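Local coordinates for protein yxeP (Bacillus subtilis, PDB 1YSJ), which probably catalyses the deacetylation of N-acetylcysteine to cysteine and acetate as a two-metal M20-family hydrolase, in a pathway that degrades S-(2-succino)cysteine, at residues P198-V203 and P316-D321; L47-V52 and I159-R164. The protein carries 1 engineered substitution. All coordinates share one frame; numbering follows the deposited sequence.

Contact 1. Residues P198-V203 and P316-D321; sequences PLMASV and PSVQND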
ATOM      1  N   PRO A 198       8.772  35.158  -1.670  1.00 38.02           N
ATOM      2  CA  PRO A 198       8.119  33.915  -1.239  1.00 39.63           C
ATOM      3  C   PRO A 198       7.705  33.920   0.231  1.00 40.64           C
ATOM      4  O   PRO A 198       8.540  34.139   1.116  1.00 41.48           O
ATOM      5  CB  PRO A 198       9.198  32.848  -1.476  1.00 40.71           C
ATOM      6  CG  PRO A 198      10.176  33.481  -2.414  1.00 39.15           C
ATOM      7  CD  PRO A 198      10.167  34.924  -2.076  1.00 36.67           C
ATOM      8  N   LEU A 199       6.419  33.672   0.476  1.00 39.84           N
ATOM      9  CA  LEU A 199       5.871  33.624   1.830  1.00 38.01           C
ATOM     10  C   LEU A 199       5.377  32.223   2.176  1.00 38.34           C
ATOM     11  O   LEU A 199       5.609  31.728   3.281  1.00 37.13           O
ATOM     12  CB  LEU A 199       4.732  34.643   1.986  1.00 38.29           C
ATOM     13  CG  LEU A 199       4.023  34.732   3.345  1.00 34.50           C
ATOM     14  CD1 LEU A 199       4.957  35.267   4.417  1.00 30.63           C
ATOM     15  CD2 LEU A 199       2.782  35.593   3.252  1.00 35.86           C
HETATM   16  N   MSE A 200       4.685  31.598   1.229  1.00 39.29           N
HETATM   17  CA  MSE A 200       4.099  30.276   1.434  1.00 42.67           C
HETATM   18  C   MSE A 200       4.476  29.358   0.290  1.00 39.32           C
HETATM   19  O   MSE A 200       4.582  29.790  -0.852  1.00 40.64           O
HETATM   20  CB  MSE A 200       2.575  30.367   1.563  1.00 41.29           C
HETATM   21  CG  MSE A 200       2.113  31.323   2.641  1.00 44.24           C
HETATM   22 SE   MSE A 200       0.197  31.305   2.877  1.00 55.74          SE
HETATM   23  CE  MSE A 200       0.015  29.555   3.775  1.00 42.47           C
ATOM     24  N   ALA A 201       4.671  28.086   0.610  1.00 38.80           N
ATOM     25  CA  ALA A 201       5.209  27.117  -0.333  1.00 36.46           C
ATOM     26  C   ALA A 201       4.260  26.796  -1.484  1.00 35.85           C
ATOM     27  O   ALA A 201       3.039  26.893  -1.352  1.00 33.18           O
ATOM     28  CB  ALA A 201       5.596  25.839   0.404  1.00 37.89           C
ATOM     29  N   SER A 202       4.844  26.427  -2.620  1.00 35.39           N
ATOM     30  CA  SER A 202       4.103  25.811  -3.703  1.00 36.25           C
ATOM     31  C   SER A 202       3.728  24.401  -3.262  1.00 38.30           C
ATOM     32  O   SER A 202       4.439  23.784  -2.472  1.00 39.41           O
ATOM     33  CB  SER A 202       4.959  25.754  -4.965  1.00 36.10           C
ATOM     34  OG  SER A 202       6.142  25.002  -4.744  1.00 39.64           O
ATOM     35  N   VAL A 203       2.599  23.899  -3.743  1.00 39.84           N
ATOM     36  CA  VAL A 203       2.208  22.529  -3.440  1.00 41.75           C
ATOM     37  C   VAL A 203       1.928  21.818  -4.749  1.00 42.76           C
ATOM     38  O   VAL A 203       1.198  22.330  -5.599  1.00 43.21           O
ATOM     39  CB  VAL A 203       0.972  22.434  -2.492  1.00 43.03           C
ATOM     40  CG1 VAL A 203       0.701  20.981  -2.120  1.00 42.60           C
ATOM     41  CG2 VAL A 203       1.180  23.266  -1.221  1.00 40.80           C
ATOM     42  N   PRO A 316       0.956  27.222  -7.005  1.00 36.76           N
ATOM     43  CA  PRO A 316       2.199  27.995  -6.989  1.00 35.83           C
ATOM     44  C   PRO A 316       2.459  28.579  -5.598  1.00 36.48           C
ATOM     45  O   PRO A 316       1.585  28.543  -4.729  1.00 37.58           O
ATOM     46  CB  PRO A 316       1.921  29.126  -7.988  1.00 34.81           C
ATOM     47  CG  PRO A 316       0.439  29.257  -8.008  1.00 33.45           C
ATOM     48  CD  PRO A 316      -0.082  27.869  -7.832  1.00 35.46           C
ATOM     49  N   SER A 317       3.655  29.112  -5.396  1.00 36.73           N
ATOM     50  CA  SER A 317       4.012  29.761  -4.143  1.00 38.35           C
ATOM     51  C   SER A 317       3.389  31.159  -4.014  1.00 38.28           C
ATOM     52  O   SER A 317       3.259  31.879  -5.008  1.00 36.97           O
ATOM     53  CB  SER A 317       5.530  29.865  -4.050  1.00 38.30           C
ATOM     54  OG  SER A 317       5.917  30.385  -2.800  1.00 45.92           O
ATOM     55  N   VAL A 318       3.005  31.532  -2.791  1.00 38.54           N
ATOM     56  CA  VAL A 318       2.572  32.903  -2.501  1.00 37.47           C
ATOM     57  C   VAL A 318       3.796  33.818  -2.586  1.00 38.87           C
ATOM     58  O   VAL A 318       4.691  33.758  -1.734  1.00 38.30           O
ATOM     59  CB  VAL A 318       1.851  33.038  -1.126  1.00 38.29           C
ATOM     60  CG1 VAL A 318       1.586  34.512  -0.783  1.00 31.91           C
ATOM     61  CG2 VAL A 318       0.544  32.256  -1.118  1.00 33.80           C
ATOM     62  N   GLN A 319       3.821  34.652  -3.623  0.50 38.89           N
ATOM     63  CA  GLN A 319       4.946  35.538  -3.912  0.50 39.02           C
ATOM     64  C   GLN A 319       4.514  36.998  -3.773  0.50 38.42           C
ATOM     65  O   GLN A 319       3.657  37.468  -4.523  0.50 38.22           O
ATOM     66  CB  GLN A 319       5.462  35.272  -5.332  0.50 39.52           C
ATOM     67  CG  GLN A 319       6.749  36.001  -5.704  0.50 39.54           C
ATOM     68  CD  GLN A 319       7.999  35.203  -5.392  0.50 39.02           C
ATOM     69  OE1 GLN A 319       7.937  33.999  -5.143  0.50 41.22           O
ATOM     70  NE2 GLN A 319       9.146  35.870  -5.418  0.50 41.14           N
ATOM     71  N   ASN A 320       5.111  37.709  -2.819  1.00 38.48           N
ATOM     72  CA  ASN A 320       4.768  39.114  -2.565  1.00 38.11           C
ATOM     73  C   ASN A 320       5.585  40.109  -3.396  1.00 39.08           C
ATOM     74  O   ASN A 320       6.817  40.044  -3.432  1.00 35.75           O
ATOM     75  CB  ASN A 320       4.855  39.439  -1.069  1.00 37.67           C
ATOM     76  CG  ASN A 320       3.722  38.814  -0.263  1.00 35.68           C
ATOM     77  OD1 ASN A 320       2.648  38.537  -0.790  1.00 36.76           O
ATOM     78  ND2 ASN A 320       3.960  38.593   1.023  1.00 29.36           N
ATOM     79  N   ASP A 321       4.876  41.020  -4.065  1.00 40.81           N
ATOM     80  CA  ASP A 321       5.488  42.048  -4.911  1.00 41.71           C
ATOM     81  C   ASP A 321       6.098  43.145  -4.045  1.00 41.94           C
ATOM     82  O   ASP A 321       5.416  43.733  -3.204  1.00 41.30           O
ATOM     83  CB  ASP A 321       4.444  42.646  -5.862  1.00 42.00           C
ATOM     84  CG  ASP A 321       5.063  43.302  -7.090  1.00 46.90           C
ATOM     85  OD1 ASP A 321       5.900  44.223  -6.942  1.00 49.51           O
ATOM     86  OD2 ASP A 321       4.697  42.902  -8.217  1.00 51.53           O
TER
HETATM   87  O   HOH W   1       1.030  28.668  -1.940  1.00 36.84           O
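P316 meets the 198-203 segment through its backbone: P316 C lies 3.7 Å from S202 CA, and one water donates to both P316 O and A201 O. The S317 hydroxyl is directed at the carbonyl of M200, but the S317 OG to M200 O separation of 2.4 Å is too short to trust. Both backbone N-H...O bonds between the segments involve V318. V318 N reaches M200 O at 3.0 Å with a bent geometry (136°), whereas V318 O takes a much straighter bond (163°) from L199 N at 2.8 Å. V318 CG2 packs 3.9 Å from CB of the selenomethionine M200, the two side chains running alongside each other. The M200 side chain lies about 6 Å from that of the nickel ligand H182. Q319 and P198 form an antiparallel non-hydrogen-bonded pair. In one of two conformers, Q319 OE1 lies, tentatively, 3.6 Å from P198 CG. N320 sets ND2 beside L199 CD2 while its amide is anchored by F362 N and K195 O. Both strands probably lead into and out of the M20 dimerisation domain. Helix 351-355 covers P316, V318 and N320, strand 360-366 backs L199 and M200, and helix 282-302 touches S202, P316 and Q319.

Contact 2. Residues L47-V52 and I159-R164; sequences LSFQEV and IAAGAR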
ATOM      1  N   LEU A  47     -18.911  24.353   4.538  1.00 42.44           N
ATOM      2  CA  LEU A  47     -17.775  23.752   3.830  1.00 42.43           C
ATOM      3  C   LEU A  47     -17.555  24.371   2.444  1.00 40.41           C
ATOM      4  O   LEU A  47     -18.432  25.056   1.933  1.00 40.43           O
ATOM      5  CB  LEU A  47     -17.949  22.227   3.739  1.00 41.30           C
ATOM      6  CG  LEU A  47     -18.050  21.494   5.087  1.00 41.28           C
ATOM      7  CD1 LEU A  47     -18.454  20.039   4.931  1.00 33.93           C
ATOM      8  CD2 LEU A  47     -16.741  21.591   5.848  1.00 41.74           C
ATOM      9  N   SER A  48     -16.373  24.140   1.871  1.00 41.03           N
ATOM     10  CA  SER A  48     -16.004  24.603   0.519  1.00 42.94           C
ATOM     11  C   SER A  48     -17.103  24.379  -0.517  1.00 43.04           C
ATOM     12  O   SER A  48     -17.608  23.263  -0.652  1.00 43.07           O
ATOM     13  CB  SER A  48     -14.722  23.901   0.043  1.00 42.42           C
ATOM     14  OG  SER A  48     -13.593  24.266   0.824  1.00 43.69           O
ATOM     15  N   PHE A  49     -17.453  25.449  -1.239  1.00 43.45           N
ATOM     16  CA  PHE A  49     -18.524  25.463  -2.255  1.00 42.89           C
ATOM     17  C   PHE A  49     -19.951  25.237  -1.719  1.00 44.18           C
ATOM     18  O   PHE A  49     -20.897  25.096  -2.502  1.00 44.05           O
ATOM     19  CB  PHE A  49     -18.218  24.506  -3.423  1.00 41.88           C
ATOM     20  CG  PHE A  49     -17.110  24.976  -4.325  1.00 43.49           C
ATOM     21  CD1 PHE A  49     -16.114  24.095  -4.733  1.00 43.79           C
ATOM     22  CD2 PHE A  49     -17.055  26.303  -4.765  1.00 40.74           C
ATOM     23  CE1 PHE A  49     -15.082  24.517  -5.570  1.00 42.86           C
ATOM     24  CE2 PHE A  49     -16.025  26.738  -5.595  1.00 42.42           C
ATOM     25  CZ  PHE A  49     -15.034  25.841  -6.002  1.00 42.69           C
ATOM     26  N   GLN A  50     -20.097  25.221  -0.396  1.00 44.69           N
ATOM     27  CA  GLN A  50     -21.391  24.995   0.258  1.00 45.99           C
ATOM     28  C   GLN A  50     -21.764  26.182   1.139  1.00 44.50           C
ATOM     29  O   GLN A  50     -22.634  26.075   2.014  1.00 44.04           O
ATOM     30  CB  GLN A  50     -21.358  23.707   1.093  1.00 45.26           C
ATOM     31  CG  GLN A  50     -21.123  22.436   0.279  1.00 48.39           C
ATOM     32  CD  GLN A  50     -21.354  21.174   1.090  1.00 53.34           C
ATOM     33  OE1 GLN A  50     -22.489  20.879   1.505  1.00 57.98           O
ATOM     34  NE2 GLN A  50     -20.284  20.406   1.306  1.00 56.73           N
ATOM     35  N   GLU A  51     -21.105  27.316   0.889  1.00 42.71           N
ATOM     36  CA  GLU A  51     -21.273  28.527   1.689  1.00 40.60           C
ATOM     37  C   GLU A  51     -22.482  29.342   1.232  1.00 40.74           C
ATOM     38  O   GLU A  51     -22.362  30.514   0.874  1.00 42.50           O
ATOM     39  CB  GLU A  51     -19.998  29.386   1.669  1.00 39.39           C
ATOM     40  CG  GLU A  51     -18.680  28.613   1.748  1.00 42.51           C
ATOM     41  CD  GLU A  51     -18.124  28.213   0.375  1.00 46.23           C
ATOM     42  OE1 GLU A  51     -18.871  28.240  -0.625  1.00 45.81           O
ATOM     43  OE2 GLU A  51     -16.928  27.862   0.294  1.00 45.57           O
ATOM     44  N   VAL A  52     -23.647  28.709   1.256  1.00 41.85           N
ATOM     45  CA  VAL A  52     -24.898  29.324   0.815  1.00 41.50           C
ATOM     46  C   VAL A  52     -25.353  30.419   1.783  1.00 42.78           C
ATOM     47  O   VAL A  52     -25.633  31.549   1.373  1.00 44.78           O
ATOM     48  CB  VAL A  52     -26.009  28.248   0.618  1.00 41.88           C
ATOM     49  CG1 VAL A  52     -27.339  28.882   0.200  1.00 35.92           C
ATOM     50  CG2 VAL A  52     -25.563  27.213  -0.421  1.00 38.61           C
ATOM     51  N   ILE A 159      -9.844  23.839  -0.323  1.00 48.60           N
ATOM     52  CA  ILE A 159      -9.622  22.808  -1.342  1.00 47.35           C
ATOM     53  C   ILE A 159      -8.914  23.375  -2.570  1.00 46.44           C
ATOM     54  O   ILE A 159      -8.812  22.709  -3.604  1.00 46.94           O
ATOM     55  CB  ILE A 159     -10.928  22.069  -1.725  1.00 47.20           C
ATOM     56  CG1 ILE A 159     -11.997  23.061  -2.207  1.00 46.93           C
ATOM     57  CG2 ILE A 159     -11.415  21.225  -0.543  1.00 48.35           C
ATOM     58  CD1 ILE A 159     -13.129  22.427  -2.992  1.00 44.68           C
ATOM     59  N   ALA A 160      -8.424  24.608  -2.431  1.00 46.79           N
ATOM     60  CA  ALA A 160      -7.638  25.304  -3.459  1.00 46.65           C
ATOM     61  C   ALA A 160      -8.363  25.417  -4.799  1.00 46.33           C
ATOM     62  O   ALA A 160      -7.741  25.311  -5.866  1.00 45.21           O
ATOM     63  CB  ALA A 160      -6.258  24.639  -3.631  1.00 47.28           C
ATOM     64  N   ALA A 161      -9.672  25.659  -4.742  1.00 44.27           N
ATOM     65  CA  ALA A 161     -10.495  25.662  -5.947  1.00 43.54           C
ATOM     66  C   ALA A 161     -11.206  26.997  -6.203  1.00 43.43           C
ATOM     67  O   ALA A 161     -11.583  27.298  -7.336  1.00 43.40           O
ATOM     68  CB  ALA A 161     -11.488  24.518  -5.895  1.00 43.30           C
ATOM     69  N   GLY A 162     -11.363  27.800  -5.155  1.00 43.33           N
ATOM     70  CA  GLY A 162     -12.146  29.031  -5.231  1.00 41.68           C
ATOM     71  C   GLY A 162     -11.511  30.181  -5.980  1.00 41.52           C
ATOM     72  O   GLY A 162     -12.195  30.893  -6.721  1.00 43.06           O
ATOM     73  N   ALA A 163     -10.212  30.376  -5.775  1.00 40.81           N
ATOM     74  CA  ALA A 163      -9.458  31.408  -6.479  1.00 42.10           C
ATOM     75  C   ALA A 163      -9.488  31.205  -7.996  1.00 41.80           C
ATOM     76  O   ALA A 163      -9.600  32.170  -8.750  1.00 44.02           O
ATOM     77  CB  ALA A 163      -8.023  31.469  -5.967  1.00 40.44           C
ATOM     78  N   ARG A 164      -9.395  29.951  -8.434  1.00 41.02           N
ATOM     79  CA  ARG A 164      -9.508  29.619  -9.851  1.00 41.76           C
ATOM     80  C   ARG A 164     -10.889  29.968 -10.420  1.00 41.45           C
ATOM     81  O   ARG A 164     -10.982  30.461 -11.543  1.00 42.54           O
ATOM     82  CB  ARG A 164      -9.178  28.142 -10.093  1.00 41.39           C
ATOM     83  CG  ARG A 164      -9.048  27.757 -11.566  1.00 42.45           C
ATOM     84  CD  ARG A 164      -8.637  26.296 -11.736  1.00 46.34           C
ATOM     85  NE  ARG A 164      -7.183  26.119 -11.666  1.00 57.15           N
ATOM     86  CZ  ARG A 164      -6.514  25.710 -10.587  1.00 57.63           C
ATOM     87  NH1 ARG A 164      -7.152  25.420  -9.457  1.00 53.79           N
ATOM     88  NH2 ARG A 164      -5.194  25.588 -10.642  1.00 57.67           N
TER
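I159 forks at CB into two branches that both turn to S48. The first branch, CG1, lies between the backbone N and the carbonyl carbon (chi1 57°) and packs against the serine, 3.6 Å from S48 OG. CG2 touches the same hydroxyl more loosely, at 4.0 Å from S48 OG. At the tip, I159 CD1 touches both residues of the turn: S48 CB is 3.7 Å away, and F49 CD1 is 3.8 Å away. The phenyl ring takes this methyl obliquely, and its next atoms continue along the segment, with F49 CE1 3.6 Å from A161 CB. Beyond it F49 CZ comes near the backbone N of G162, the first residue of helix 162-168, for which A161 is the N-cap.

S48 and F49 are the central residues of a type II beta turn from L47 to Q50, closed by Q50 N bonding to L47 O. The positive phi of F49 (65°) suits the third position of such a turn. The carboxylate of E51 braces the turn: E51 OE2 accepts F49 N at 2.9 Å, met from above the carboxylate plane, and the same oxygen also accepts A156 N, joining the turn to the chain just ahead of the nickel ligand E158. S48 OG is hydrogen-bonded to D99 OD2, and the S48 side chain lies about 4 Å from that of E158.

In the fold
From the N terminus, the turn at 47-52 follows helix 28-43, and contact 2 brings it against the chain at 159-164. The loop so closed holds strands 79-84, 91-97 and 148-154 of the large mixed sheet, helix 124-139, and the nickel ligands C122, H124 and E158. Contact 1 opens only afterwards, so the two stand in series. Its segments close a loop holding helices 226-237 and 282-302 and most of the four-stranded sheet, probably the M20 dimerisation domain, and pair the strands entering and leaving it where they meet the metal-binding domain. Contact 1 and contact 2 do not touch. A160 packs on L315, whose backbone pairs with V203, and helix 351-355 meets residues of both 159-164 and 316-321.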